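DUF4621 domain-containing protein (Parabacteroides distasonis, PDB 4H3W) is of unknown function but is probably secreted and folds into two beta-barrel domains. Local coordinates at residues A[30-35]-A[243-248]; A[237-242]-A[247-252]; A[131-134]-A[139-142]; A[71-76]-A[191-196]; A[39-42]-A[47-50]. One frame throughout, in Å; residues are numbered along the deposited sequence.

Interaction 1: residues A[30-35]-A[243-248]; sequences DDVVNV and MPFDMS
Val32 and Met243 have the closest pair of CA atoms in this contact, and Val32 CA and Met243 CA are still 9.4 Å apart. No backbone pairing is possible at that spacing. The segments join through side chains alone, with no hydrogen bond between them. Residues 30-32 end a short helix, and Val33 leaves helical geometry for an extended conformation (phi/psi -122/123°). In the other segment Pro244 is the centre of an inverse gamma turn, closed by a weak bond of 3.0 Å from Phe245 N to Met243 O. Both residues flanking this turn direct their CB atoms toward the helix end.

Met243 is present as selenomethionine. Its chain runs straight to SE and then bends (chi3 -142°), which lays the selenium alongside Val32: SE is 3.8 Å from Val32 CB. The terminal methyl goes further, with Met243 CE 3.7 Å from Val32 CG2. Phe245 serves the next residue: its CZ lies 3.9 Å from Val33 CG2, the methyl approaching the ring obliquely. Val32 CG1 is a looser neighbour of the same ring, 4.4 Å from Phe245 CE2. All four residues are buried, and the contact is wholly apolar.

Strand 294-302 lies against both sides of the contact, since Leu301 touches Val32 as well as Phe245. The Phe245 ring also meets that of Phe207. Val32 O is hydrogen-bonded to Ser211 OG of strand 208-215, and the short helix 29-32 packs on inner side chains of one beta-barrel domain, that of strands 208-215, 246-254 and 294-302.

Interaction 2: residues A[237-242]-A[247-252]; sequences GEVTNE and MSIEMV
A beta arch, in which consecutive strands belong to different sheets, brings Val239 and Asn241 to face Ile249 and Met247 in the interior of a beta-barrel domain. Strand 233-240 belongs to one four-stranded antiparallel sheet and strand 246-254 to another. The closest CA atoms, Asn241 CA and Met247 CA, are 9.0 Å apart, a between-sheet spacing with no hydrogen bond across it.

Deeper along the strands, Val239 CG2 meets Ile249 CD1 at 4.3 Å, and Phe318 of strand 317-319 touches both residues. Nearer the turn, Asn241 and Met247, a selenomethionine, approach from opposite directions. Asn241 holds CG anti to its own N (chi1 -179°), which carries the amide inward, while the extended Met247 chain (chi2 -180°) carries CE up to the amide.

The amide's polar bonds are made to the connecting segment and beyond: OD1 is hydrogen-bonded to Met243 N and Thr316 OG1, and ND2 weakly to Phe245 O. These partners would hold the amide's rotation fixed. With alanine at Asn241, Met243 N and Thr316 OG1 would probably lose this acceptor and a gap would open beside the Met247 methyl. That methyl is nearly equidistant from the amide atoms: Met247 CE is 3.7 Å from Asn241 OD1 and 3.8 Å from Asn241 ND2.

Interaction 3: residues A[131-134]-A[139-142]; sequences FTLS and NIWI
Phe131 packs against Ile140 and Ile142, and its side chain can be followed outward atom by atom. At the root, Phe131 CB is 4.0 Å from Ile140 CD1. The first torsion (chi1 48°) sets CG between the backbone N and the carbonyl carbon, turning the ring so that Ile140 lies over one face. Along one side of the ring, Phe131 CD1 comes within 3.6 Å of Ile140 CG1; along the other, Phe131 CD2 is 3.9 Å from Ile140 CG2. Further out, Phe131 CE2 meets Ile142 CD1 at 4.0 Å, an oblique approach.

Ile140 CG1 stands 4.0 Å from the centroid of the Phe131 ring and 26° off its normal, which meets the criteria for a CH-pi contact. Leu133 closes in from the same strand: its CG lies in plane at the ring edge, and Leu133 CD2 is 3.6 Å from Ile140 CG1.

Strand 126-134 edges a four-stranded sheet, strand 141-142 a five-stranded one; Ile140, just before it, and Ile142 within it join Phe131 across. Cys112 and Leu114 of strand 109-117 also touch Phe131. With no hydrogen bond across it, the contact depends on shape fit and dispersion between buried hydrocarbon groups.

Interaction 4: residues A[71-76]-A[191-196]; sequences EIASED and SELRYA
The Tyr195 ring is met obliquely by Glu75 CG, with Glu75 CG 3.6 Å from Tyr195 CE2. The carboxylate of Glu75 is turned 49° from the ring plane, and the two side chains cross at about a right angle. A bend at chi2 (81°) folds the acid round the end of the ring, where Glu75 OE2 lies 3.1 Å from Tyr195 OH. This is a possible hydrogen bond, but the hydroxyl proton has another acceptor within reach. The remaining flat group, the Arg194 guanidinium, grips Glu192 O side-on within its own segment: NE is 3.0 Å and NH2 3.3 Å from that oxygen. NE approaches from above the carbonyl plane, 39° out of it, while NH2 lies in it.

The contact spans two sheets of a beta barrel. Strand 71-76 is outermost in a four-stranded sheet, whereas strand 194-200 belongs to the five-stranded sheet facing it. Ala73 CA and Leu193 CA are 8.7 Å apart. Ile72 and Ala73 both face Leu175 of strand 172-177, a classic beta bulge.

Replacing Glu75 by alanine would probably leave Tyr195 OH without the carboxylate as a candidate partner and open a gap along the CE2 side of the ring. Further along the same pair of segments, Ala73 CB meets Leu193 CD2 at 4.0 Å, and Leu193 also packs on Leu175.

Interaction 5: residues A[39-42]-A[47-50]; sequences PSIR and AYVM
Ile41 lies between Tyr48 and Met50 in a beta hairpin of strands 41-44 and 47-55, touching each with a different branch. Its CG1 is anti to the carbonyl carbon (chi1 -67°), while CG2 is anti to the backbone N. The two branches therefore diverge: Ile41 CD1 reaches Met50 CG at 3.6 Å, and Ile41 CG2 meets Tyr48 CD1 at 3.7 Å. Both approaches are oblique.

Ile41 and Met50, a selenomethionine, form the non-hydrogen-bonded antiparallel pair and share one face of the sheet. The Met50 chain bends at chi3 (-69°), turning its methyl off from Ile41. Ser40 comes in beside it, with Ser40 OG 3.4 Å from Met50 CG; this hydroxyl also has a weak hydrogen bond with Tyr52 OH.

Arg42 and Val49 make up the next pair, hydrogen-bonded, with side chains on the other face. Two nearly straight backbone bonds close its ring: Arg42 N to Val49 O is 2.8 Å with 173° at the hydrogen, and Val49 N to Arg42 O is 2.9 Å. The Arg42 chain bends after CG and turns out from the two strands; its guanidinium makes a long, weak ion pair with Asp53. Arg42 O lies near the plane of the Tyr48 ring, beyond its edge, without a bond to it, and Tyr48 packs on Asp30 of helix 29-32. At the open end of the hairpin, Met50 CA makes a CA-H...O contact of 3.5 Å with Ser40 O.

Overall arrangement
Four contacts form two pairs along an elongated chain. Interactions 1 and 2 share Met247, Ser248 and strand 246-254, and their centres are about 11 Å apart. Interactions 3 and 4 lie about 12 Å apart, centre to centre, in the other barrel domain; both join its four-stranded sheet to its five-stranded one. Interactions 2 and 3 are about 45 Å apart between centres, on opposite sides of the chain's centre. Interaction 5 comes between the pairs: its hairpin edges that five-stranded sheet, yet it touches interaction 1 through Val35 CG1 and Ile41 CD1, 3.7 Å apart. Interaction 1, linking residues 30-35 to 243-248, spans interactions 3, 4 and 5 in sequence, bringing N-terminal residues into the C-terminal domain.

Interaction 1: residues A[30-35]-A[243-248]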
# COMPACT_ATOMS: atom_id res chain seq x y z
N ASP A 30 -0.79 -9.70 -6.58
CA ASP A 30 -1.35 -8.75 -7.54
C ASP A 30 -2.90 -8.87 -7.76
O ASP A 30 -3.51 -8.01 -8.34
CB ASP A 30 -0.47 -8.76 -8.83
CG ASP A 30 -0.65 -9.99 -9.68
OD1 ASP A 30 -1.30 -10.97 -9.26
OD2 ASP A 30 -0.12 -9.97 -10.80
N ASP A 31 -3.57 -9.84 -7.13
CA ASP A 31 -5.02 -9.80 -6.97
C ASP A 31 -5.43 -8.92 -5.77
O ASP A 31 -6.45 -8.22 -5.81
CB ASP A 31 -5.61 -11.19 -6.70
CG ASP A 31 -5.35 -12.20 -7.80
OD1 ASP A 31 -5.33 -11.80 -8.97
OD2 ASP A 31 -5.18 -13.40 -7.46
N VAL A 32 -4.68 -9.01 -4.67
CA VAL A 32 -5.03 -8.30 -3.44
C VAL A 32 -4.66 -6.81 -3.51
O VAL A 32 -5.33 -5.97 -2.92
CB VAL A 32 -4.34 -8.98 -2.23
CG1 VAL A 32 -4.49 -8.14 -0.94
CG2 VAL A 32 -4.91 -10.37 -2.03
N VAL A 33 -3.56 -6.54 -4.19
CA VAL A 33 -3.02 -5.25 -4.38
C VAL A 33 -2.95 -5.02 -5.87
O VAL A 33 -2.34 -5.81 -6.56
CB VAL A 33 -1.60 -5.17 -3.81
CG1 VAL A 33 -1.05 -3.74 -3.92
CG2 VAL A 33 -1.57 -5.62 -2.34
N ASN A 34 -3.58 -3.96 -6.37
CA ASN A 34 -3.79 -3.78 -7.83
C ASN A 34 -2.62 -3.15 -8.52
O ASN A 34 -2.73 -2.06 -9.06
CB ASN A 34 -5.01 -2.91 -8.08
CG ASN A 34 -6.28 -3.54 -7.60
OD1 ASN A 34 -6.44 -4.76 -7.66
ND2 ASN A 34 -7.23 -2.71 -7.18
N VAL A 35 -1.48 -3.81 -8.42
CA VAL A 35 -0.23 -3.28 -8.93
C VAL A 35 -0.29 -3.07 -10.43
O VAL A 35 0.42 -2.22 -10.97
CB VAL A 35 0.97 -4.20 -8.59
CG1 VAL A 35 1.27 -4.15 -7.10
CG2 VAL A 35 0.73 -5.63 -9.04
N MSE A 243 1.54 -13.22 2.36
CA MSE A 243 1.67 -11.79 2.16
C MSE A 243 1.96 -11.11 3.49
O MSE A 243 1.58 -11.61 4.54
CB MSE A 243 0.38 -11.22 1.58
CG MSE A 243 0.22 -11.62 0.12
SE MSE A 243 -1.44 -10.84 -0.62
CE MSE A 243 -1.83 -12.44 -1.70
N PRO A 244 2.58 -9.93 3.45
CA PRO A 244 3.00 -9.22 4.67
C PRO A 244 1.91 -8.32 5.27
O PRO A 244 2.15 -7.14 5.51
CB PRO A 244 4.16 -8.37 4.15
CG PRO A 244 3.69 -7.98 2.77
CD PRO A 244 3.02 -9.21 2.24
N PHE A 245 0.69 -8.86 5.43
CA PHE A 245 -0.41 -8.21 6.05
C PHE A 245 -1.05 -9.18 7.01
O PHE A 245 -1.16 -10.36 6.70
CB PHE A 245 -1.55 -7.86 5.06
CG PHE A 245 -1.12 -7.24 3.79
CD1 PHE A 245 -0.69 -5.93 3.76
CD2 PHE A 245 -1.22 -7.95 2.60
CE1 PHE A 245 -0.32 -5.33 2.53
CE2 PHE A 245 -0.84 -7.38 1.39
CZ PHE A 245 -0.39 -6.08 1.35
N ASP A 246 -1.51 -8.69 8.15
CA ASP A 246 -2.49 -9.42 8.94
C ASP A 246 -3.88 -9.18 8.32
O ASP A 246 -4.09 -8.19 7.65
CB ASP A 246 -2.48 -8.96 10.38
CG ASP A 246 -1.25 -9.40 11.13
OD1 ASP A 246 -0.63 -10.45 10.81
OD2 ASP A 246 -0.90 -8.66 12.05
N MSE A 247 -4.82 -10.10 8.50
CA MSE A 247 -6.14 -9.96 7.88
C MSE A 247 -7.21 -10.17 8.91
O MSE A 247 -7.11 -11.05 9.77
CB MSE A 247 -6.34 -10.98 6.76
CG MSE A 247 -5.19 -10.89 5.76
SE MSE A 247 -5.52 -12.23 4.34
CE MSE A 247 -4.21 -11.56 3.00
N SER A 248 -8.22 -9.32 8.87
CA SER A 248 -9.48 -9.53 9.55
C SER A 248 -10.48 -9.78 8.44
O SER A 248 -10.76 -8.89 7.60
CB SER A 248 -9.87 -8.32 10.40
OG SER A 248 -11.10 -8.56 11.03

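Interaction 2: residues A[237-242]-A[247-252]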
# COMPACT_ATOMS: atom_id res chain seq x y z
N GLY A 237 -12.69 -23.39 7.85
CA GLY A 237 -11.48 -24.00 7.30
C GLY A 237 -10.21 -23.20 7.52
O GLY A 237 -10.19 -22.24 8.30
N GLU A 238 -9.15 -23.59 6.81
CA GLU A 238 -7.84 -23.02 7.04
C GLU A 238 -7.46 -22.00 5.95
O GLU A 238 -7.75 -22.15 4.75
CB GLU A 238 -6.75 -24.10 7.17
CG GLU A 238 -5.65 -23.67 8.15
CD GLU A 238 -4.28 -24.30 7.93
OE1 GLU A 238 -3.97 -24.74 6.80
OE2 GLU A 238 -3.50 -24.34 8.90
N VAL A 239 -6.90 -20.91 6.42
CA VAL A 239 -6.37 -19.90 5.57
C VAL A 239 -4.86 -19.97 5.66
O VAL A 239 -4.33 -20.06 6.75
CB VAL A 239 -6.84 -18.53 6.04
CG1 VAL A 239 -6.23 -17.44 5.17
CG2 VAL A 239 -8.36 -18.47 6.01
N THR A 240 -4.17 -19.86 4.54
CA THR A 240 -2.73 -19.70 4.58
C THR A 240 -2.42 -18.37 3.95
O THR A 240 -3.11 -17.95 3.03
CB THR A 240 -2.05 -20.84 3.82
OG1 THR A 240 -2.39 -20.77 2.44
CG2 THR A 240 -2.52 -22.16 4.39
N ASN A 241 -1.46 -17.64 4.50
CA ASN A 241 -1.13 -16.30 4.01
C ASN A 241 0.37 -16.12 3.92
O ASN A 241 1.07 -16.24 4.93
CB ASN A 241 -1.73 -15.26 4.93
CG ASN A 241 -1.46 -13.85 4.47
OD1 ASN A 241 -1.15 -13.61 3.29
ND2 ASN A 241 -1.61 -12.89 5.38
N GLU A 242 0.86 -15.82 2.73
CA GLU A 242 2.28 -15.54 2.51
C GLU A 242 2.58 -14.03 2.37
O GLU A 242 3.72 -13.61 2.30
CB GLU A 242 2.76 -16.24 1.25
CG GLU A 242 2.83 -17.76 1.30
CD GLU A 242 3.11 -18.38 -0.10
OE1 GLU A 242 3.19 -17.67 -1.11
OE2 GLU A 242 3.24 -19.59 -0.20
N MSE A 247 -4.82 -10.10 8.50
CA MSE A 247 -6.14 -9.96 7.88
C MSE A 247 -7.21 -10.17 8.91
O MSE A 247 -7.11 -11.05 9.77
CB MSE A 247 -6.34 -10.98 6.76
CG MSE A 247 -5.19 -10.89 5.76
SE MSE A 247 -5.52 -12.23 4.34
CE MSE A 247 -4.21 -11.56 3.00
N SER A 248 -8.22 -9.32 8.87
CA SER A 248 -9.48 -9.53 9.55
C SER A 248 -10.48 -9.78 8.44
O SER A 248 -10.76 -8.89 7.60
CB SER A 248 -9.87 -8.32 10.40
OG SER A 248 -11.10 -8.56 11.03
N ILE A 249 -11.02 -11.00 8.41
CA ILE A 249 -11.84 -11.42 7.30
C ILE A 249 -13.31 -11.28 7.67
O ILE A 249 -13.81 -11.92 8.60
CB ILE A 249 -11.52 -12.85 6.86
CG1 ILE A 249 -10.07 -12.96 6.44
CG2 ILE A 249 -12.47 -13.29 5.74
CD1 ILE A 249 -9.57 -14.38 6.35
N GLU A 250 -14.00 -10.50 6.85
CA GLU A 250 -15.43 -10.31 6.96
C GLU A 250 -16.09 -10.96 5.75
O GLU A 250 -15.79 -10.60 4.62
CB GLU A 250 -15.73 -8.81 7.01
CG GLU A 250 -17.20 -8.41 7.11
CD GLU A 250 -17.44 -6.91 6.77
OE1 GLU A 250 -16.60 -6.27 6.07
OE2 GLU A 250 -18.49 -6.37 7.20
N MSE A 251 -17.00 -11.89 6.00
CA MSE A 251 -17.63 -12.66 4.94
C MSE A 251 -18.97 -12.08 4.56
O MSE A 251 -19.84 -11.83 5.42
CB MSE A 251 -17.80 -14.11 5.43
CG MSE A 251 -18.61 -14.91 4.42
SE MSE A 251 -18.54 -16.84 4.79
CE MSE A 251 -16.68 -17.18 4.30
N VAL A 252 -19.18 -11.88 3.26
CA VAL A 252 -20.47 -11.49 2.74
C VAL A 252 -20.97 -12.53 1.77
O VAL A 252 -20.27 -12.95 0.86
CB VAL A 252 -20.45 -10.10 2.06
CG1 VAL A 252 -21.87 -9.66 1.69
CG2 VAL A 252 -19.76 -9.07 2.95

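Interaction 3: residues A[131-134]-A[139-142]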
# COMPACT_ATOMS: atom_id res chain seq x y z
N PHE A 131 20.94 19.71 4.23
CA PHE A 131 22.16 19.03 3.82
C PHE A 131 23.01 20.00 3.05
O PHE A 131 22.55 21.05 2.63
CB PHE A 131 21.86 17.80 2.94
CG PHE A 131 20.89 18.09 1.84
CD1 PHE A 131 21.33 18.61 0.63
CD2 PHE A 131 19.53 17.87 2.03
CE1 PHE A 131 20.42 18.90 -0.38
CE2 PHE A 131 18.62 18.15 1.02
CZ PHE A 131 19.08 18.66 -0.19
N THR A 132 24.27 19.62 2.82
CA THR A 132 25.17 20.40 2.00
C THR A 132 25.48 19.64 0.72
O THR A 132 25.76 18.45 0.74
CB THR A 132 26.46 20.70 2.77
OG1 THR A 132 26.13 21.51 3.90
CG2 THR A 132 27.47 21.44 1.91
N LEU A 133 25.33 20.33 -0.41
CA LEU A 133 25.70 19.79 -1.69
C LEU A 133 27.09 20.29 -2.00
O LEU A 133 27.28 21.50 -2.10
CB LEU A 133 24.75 20.23 -2.79
CG LEU A 133 23.35 19.62 -2.80
CD1 LEU A 133 22.57 20.14 -4.01
CD2 LEU A 133 23.44 18.11 -2.80
N SER A 134 28.06 19.38 -2.12
CA SER A 134 29.40 19.76 -2.52
C SER A 134 29.96 18.83 -3.59
O SER A 134 29.39 17.78 -3.88
CB SER A 134 30.35 19.77 -1.31
OG SER A 134 30.52 18.46 -0.79
N ASN A 139 25.48 13.85 -3.64
CA ASN A 139 24.32 12.98 -3.66
C ASN A 139 23.74 12.80 -2.28
O ASN A 139 24.47 12.53 -1.34
CB ASN A 139 24.69 11.60 -4.18
CG ASN A 139 25.43 11.66 -5.49
OD1 ASN A 139 25.09 12.44 -6.37
ND2 ASN A 139 26.45 10.82 -5.62
N ILE A 140 22.42 12.91 -2.18
CA ILE A 140 21.74 12.87 -0.92
C ILE A 140 20.72 11.76 -0.90
O ILE A 140 20.06 11.51 -1.91
CB ILE A 140 21.05 14.24 -0.67
CG1 ILE A 140 22.05 15.38 -0.83
CG2 ILE A 140 20.43 14.29 0.70
CD1 ILE A 140 23.23 15.37 0.13
N TRP A 141 20.57 11.10 0.25
CA TRP A 141 19.52 10.09 0.46
C TRP A 141 18.69 10.51 1.69
O TRP A 141 19.24 10.60 2.79
CB TRP A 141 20.11 8.69 0.64
CG TRP A 141 19.15 7.55 0.90
CD1 TRP A 141 18.20 7.44 1.90
CD2 TRP A 141 19.09 6.32 0.17
NE1 TRP A 141 17.55 6.24 1.82
CE2 TRP A 141 18.08 5.52 0.78
CE3 TRP A 141 19.77 5.82 -0.95
CZ2 TRP A 141 17.75 4.23 0.30
CZ3 TRP A 141 19.44 4.53 -1.42
CH2 TRP A 141 18.44 3.76 -0.79
N ILE A 142 17.42 10.82 1.49
CA ILE A 142 16.53 11.24 2.57
C ILE A 142 15.48 10.17 2.87
O ILE A 142 14.68 9.81 2.00
CB ILE A 142 15.82 12.55 2.22
CG1 ILE A 142 16.82 13.68 2.06
CG2 ILE A 142 14.76 12.90 3.28
CD1 ILE A 142 16.36 14.83 1.18

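Interaction 4: residues A[71-76]-A[191-196]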
# COMPACT_ATOMS: atom_id res chain seq x y z
N GLU A 71 14.88 29.75 -3.27
CA GLU A 71 14.47 28.54 -3.99
C GLU A 71 15.24 28.45 -5.29
O GLU A 71 15.19 29.37 -6.10
CB GLU A 71 12.98 28.55 -4.27
CG GLU A 71 12.53 27.28 -4.95
CD GLU A 71 11.05 27.26 -5.27
OE1 GLU A 71 10.58 28.17 -5.97
OE2 GLU A 71 10.37 26.31 -4.85
N ILE A 72 15.95 27.35 -5.51
CA ILE A 72 16.79 27.22 -6.71
C ILE A 72 16.30 26.14 -7.68
O ILE A 72 16.75 26.07 -8.83
CB ILE A 72 18.27 26.99 -6.32
CG1 ILE A 72 18.46 25.69 -5.54
CG2 ILE A 72 18.77 28.15 -5.49
CD1 ILE A 72 19.91 25.33 -5.33
N ALA A 73 15.38 25.30 -7.24
CA ALA A 73 14.77 24.30 -8.11
C ALA A 73 13.47 23.79 -7.51
O ALA A 73 13.30 23.83 -6.30
CB ALA A 73 15.74 23.14 -8.38
N SER A 74 12.54 23.37 -8.38
CA SER A 74 11.26 22.81 -7.98
C SER A 74 10.81 21.77 -8.96
O SER A 74 11.22 21.80 -10.12
CB SER A 74 10.19 23.89 -7.95
OG SER A 74 10.35 24.72 -6.83
N GLU A 75 9.98 20.85 -8.50
CA GLU A 75 9.38 19.88 -9.39
C GLU A 75 8.07 19.42 -8.80
O GLU A 75 7.97 19.24 -7.60
CB GLU A 75 10.35 18.71 -9.63
CG GLU A 75 9.80 17.54 -10.44
CD GLU A 75 9.82 17.73 -11.96
OE1 GLU A 75 10.15 18.82 -12.47
OE2 GLU A 75 9.49 16.74 -12.66
N ASP A 76 7.06 19.29 -9.66
CA ASP A 76 5.80 18.68 -9.33
C ASP A 76 5.79 17.30 -9.93
O ASP A 76 5.99 17.14 -11.12
CB ASP A 76 4.62 19.47 -9.88
CG ASP A 76 4.49 20.82 -9.24
OD1 ASP A 76 4.07 20.88 -8.06
OD2 ASP A 76 4.80 21.82 -9.92
N SER A 191 24.38 21.66 -11.82
CA SER A 191 23.50 21.18 -12.90
C SER A 191 23.22 19.66 -12.74
O SER A 191 23.70 19.03 -11.80
CB SER A 191 24.10 21.50 -14.27
OG SER A 191 25.39 20.91 -14.41
N GLU A 192 22.42 19.09 -13.65
CA GLU A 192 22.09 17.65 -13.67
C GLU A 192 21.43 17.20 -12.37
O GLU A 192 21.79 16.16 -11.82
CB GLU A 192 23.33 16.78 -13.91
N LEU A 193 20.47 17.97 -11.90
CA LEU A 193 19.82 17.67 -10.64
C LEU A 193 18.74 16.58 -10.80
O LEU A 193 17.65 16.86 -11.27
CB LEU A 193 19.24 18.97 -10.08
CG LEU A 193 18.93 19.06 -8.60
CD1 LEU A 193 19.97 18.38 -7.72
CD2 LEU A 193 18.80 20.53 -8.25
N ARG A 194 19.06 15.35 -10.40
CA ARG A 194 18.22 14.18 -10.67
C ARG A 194 17.61 13.65 -9.39
O ARG A 194 18.33 13.44 -8.42
CB ARG A 194 19.04 13.05 -11.31
CG ARG A 194 19.38 13.21 -12.79
CD ARG A 194 20.69 12.51 -13.10
NE ARG A 194 21.83 13.30 -12.61
CZ ARG A 194 22.98 12.82 -12.11
NH1 ARG A 194 23.21 11.50 -11.98
NH2 ARG A 194 23.91 13.68 -11.71
N TYR A 195 16.30 13.42 -9.39
CA TYR A 195 15.63 12.86 -8.21
C TYR A 195 15.05 11.47 -8.43
O TYR A 195 14.76 11.07 -9.57
CB TYR A 195 14.51 13.80 -7.75
CG TYR A 195 13.34 13.84 -8.68
CD1 TYR A 195 12.29 12.95 -8.54
CD2 TYR A 195 13.28 14.76 -9.71
CE1 TYR A 195 11.21 12.97 -9.42
CE2 TYR A 195 12.20 14.80 -10.57
CZ TYR A 195 11.17 13.92 -10.43
OH TYR A 195 10.10 13.98 -11.31
N ALA A 196 14.74 10.79 -7.33
CA ALA A 196 14.09 9.52 -7.37
C ALA A 196 13.32 9.39 -6.05
O ALA A 196 13.91 9.57 -5.00
CB ALA A 196 15.09 8.40 -7.54

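Interaction 5: residues A[39-42]-A[47-50]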
# COMPACT_ATOMS: atom_id res chain seq x y z
N PRO A 39 1.17 2.30 -12.94
CA PRO A 39 2.35 2.27 -13.84
C PRO A 39 3.71 2.52 -13.22
O PRO A 39 4.73 2.15 -13.82
CB PRO A 39 2.06 3.41 -14.83
CG PRO A 39 0.58 3.54 -14.84
CD PRO A 39 0.13 3.22 -13.44
N SER A 40 3.74 3.19 -12.07
CA SER A 40 5.01 3.45 -11.36
C SER A 40 5.64 2.19 -10.69
O SER A 40 6.80 2.18 -10.36
CB SER A 40 4.78 4.54 -10.31
OG SER A 40 3.94 4.12 -9.24
N ILE A 41 4.85 1.14 -10.53
CA ILE A 41 5.34 -0.10 -9.96
C ILE A 41 6.45 -0.72 -10.81
O ILE A 41 6.27 -0.86 -12.02
CB ILE A 41 4.22 -1.14 -9.86
CG1 ILE A 41 3.16 -0.72 -8.83
CG2 ILE A 41 4.79 -2.52 -9.53
CD1 ILE A 41 3.45 -1.13 -7.43
N ARG A 42 7.58 -1.04 -10.17
CA ARG A 42 8.67 -1.85 -10.70
C ARG A 42 8.88 -3.04 -9.79
O ARG A 42 8.52 -2.99 -8.60
CB ARG A 42 9.99 -1.08 -10.77
CG ARG A 42 9.93 0.26 -11.48
CD ARG A 42 10.32 0.35 -12.96
NE ARG A 42 10.29 1.79 -13.30
CZ ARG A 42 11.14 2.73 -12.84
NH1 ARG A 42 12.18 2.44 -12.07
NH2 ARG A 42 10.96 4.00 -13.20
N ALA A 47 10.63 -7.72 -5.28
CA ALA A 47 9.75 -6.93 -4.44
C ALA A 47 9.12 -5.80 -5.23
O ALA A 47 9.79 -5.17 -6.05
CB ALA A 47 10.54 -6.38 -3.25
N TYR A 48 7.86 -5.51 -4.97
CA TYR A 48 7.17 -4.40 -5.62
C TYR A 48 7.58 -3.05 -5.00
O TYR A 48 7.52 -2.83 -3.79
CB TYR A 48 5.66 -4.57 -5.54
CG TYR A 48 5.09 -5.67 -6.40
CD1 TYR A 48 5.27 -5.69 -7.78
CD2 TYR A 48 4.31 -6.68 -5.83
CE1 TYR A 48 4.72 -6.71 -8.57
CE2 TYR A 48 3.75 -7.69 -6.60
CZ TYR A 48 3.94 -7.70 -7.96
OH TYR A 48 3.39 -8.71 -8.71
N VAL A 49 7.99 -2.15 -5.87
CA VAL A 49 8.38 -0.82 -5.47
C VAL A 49 7.86 0.23 -6.44
O VAL A 49 8.04 0.08 -7.65
CB VAL A 49 9.91 -0.77 -5.45
CG1 VAL A 49 10.40 0.63 -5.09
CG2 VAL A 49 10.45 -1.80 -4.46
N MSE A 50 7.23 1.30 -5.95
CA MSE A 50 6.84 2.41 -6.86
C MSE A 50 7.97 3.41 -6.97
O MSE A 50 8.54 3.83 -5.95
CB MSE A 50 5.59 3.10 -6.36
CG MSE A 50 4.41 2.17 -6.45
SE MSE A 50 2.83 2.97 -5.58
CE MSE A 50 3.35 2.93 -3.71